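Beta-alanyl-CoA:ammonia lyase 2 (Clostridium propionicum, PDB 4MTU) is a hot dog fold, zinc-binding lyase that probably removes ammonia from beta-alanyl-CoA. Local coordinates at residues T107-E110 and P111-C115. Residues are numbered along the deposited sequence; the frame is centred on the assembly and turned at random.
Sequences TACE and PPVLC
Cys109 and Pro112 lie on the two limbs of a tight turn in a continuous run of chain, between the two parts of strand 106-123, their CA atoms 4.8 Å apart, and illustrate how a cis-proline can put a corner into an interior strand. The peptide bond between Glu110 and Pro111 is cis, which brings the CA atoms of these two residues to 3.0 Å; with Pro111 in its third position, Cys109-Pro112 is a type VI turn, close to the VIb form. Because Pro111 and Pro112 follow Glu110 directly, neither nitrogen has a hydrogen to offer: Cys109 O lies 3.2 Å from Pro112 N without bonding to it. A weak CA-H...O contact, Pro112 CA to Cys109 O at 3.4 Å, is doubtful, since Pro112 has two conformers.

Inside the bend the CB of Cys109 is directed toward the second arm and meets Val113 CG2 at 4.2 Å, a loose apolar touch. The same CB comes within 3.8 Å of Pro111 O. Glu110 starts out away from that arm, its CB still 3.7 Å from Pro111 N; with CG opposite the backbone N (chi1 -177°) and the chain straight beyond it, the carboxylate reaches a second subunit, where OE2 is hydrogen-bonded to Ser135 OG of that chain.

The turn lies within strand 106-123, at the surface and far from the zinc site. Backbone hydrogen bonds join both arms to the hairpin partner, strand 82-95: Cys109 pairs with Val92 before the corner, Val113 with Lys91 after it, and Cys115 with Ala89, while Cys115 also bonds to Thr60 beyond strand 50-59.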
# COMPACT_ATOMS: atom_id res chain seq x y z
N THR A 107 4.39 -0.75 26.10
CA THR A 107 4.77 0.21 27.09
C THR A 107 5.27 1.48 26.42
O THR A 107 5.50 1.54 25.24
CB THR A 107 5.78 -0.38 28.07
OG1 THR A 107 5.89 0.48 29.21
CG2 THR A 107 7.12 -0.58 27.45
N ALA A 108 5.43 2.52 27.24
CA ALA A 108 6.02 3.75 26.82
C ALA A 108 7.51 3.66 26.82
O ALA A 108 8.09 2.83 27.53
CB ALA A 108 5.54 4.89 27.71
N CYS A 109 8.17 4.54 26.06
CA CYS A 109 9.58 4.82 26.11
C CYS A 109 9.74 6.21 26.75
O CYS A 109 9.53 7.23 26.08
CB CYS A 109 10.26 4.79 24.74
SG CYS A 109 9.98 3.30 23.78
N GLU A 110 10.01 6.16 28.05
CA GLU A 110 10.12 7.42 28.79
C GLU A 110 11.41 7.33 29.57
O GLU A 110 11.40 6.58 30.60
CB GLU A 110 8.84 7.63 29.64
CG GLU A 110 8.69 8.87 30.44
CD GLU A 110 7.39 9.19 31.15
OE1 GLU A 110 6.54 8.30 31.38
OE2 GLU A 110 7.20 10.36 31.61
N PRO A 111 12.53 7.90 29.13
CA PRO A 111 12.60 8.86 28.07
C PRO A 111 12.52 8.22 26.68
O PRO A 111 12.80 7.05 26.47
CB PRO A 111 13.97 9.51 28.22
CG PRO A 111 14.85 8.39 28.72
CD PRO A 111 13.91 7.67 29.70
N PRO A 112 12.20 9.04 25.70
CA PRO A 112 12.10 8.53 24.34
C PRO A 112 13.46 8.14 23.81
O PRO A 112 14.50 8.67 24.20
CB PRO A 112 11.51 9.72 23.56
CG PRO A 112 11.86 10.91 24.37
CD PRO A 112 11.94 10.47 25.82
N VAL A 113 13.45 7.19 22.87
CA VAL A 113 14.68 6.58 22.34
C VAL A 113 14.99 7.19 20.99
O VAL A 113 14.14 7.18 20.08
CB VAL A 113 14.53 5.06 22.22
CG1 VAL A 113 15.70 4.47 21.50
CG2 VAL A 113 14.32 4.45 23.61
N LEU A 114 16.20 7.71 20.83
CA LEU A 114 16.62 8.28 19.58
C LEU A 114 16.82 7.21 18.52
O LEU A 114 17.62 6.28 18.71
CB LEU A 114 17.94 9.04 19.73
CG LEU A 114 18.43 9.78 18.46
CD1 LEU A 114 17.53 10.93 18.07
CD2 LEU A 114 19.86 10.24 18.72
N CYS A 115 16.15 7.36 17.37
CA CYS A 115 16.21 6.39 16.27
C CYS A 115 16.90 6.96 15.04
O CYS A 115 17.29 6.15 14.16
CB CYS A 115 14.83 5.87 15.90
SG CYS A 115 14.02 4.97 17.23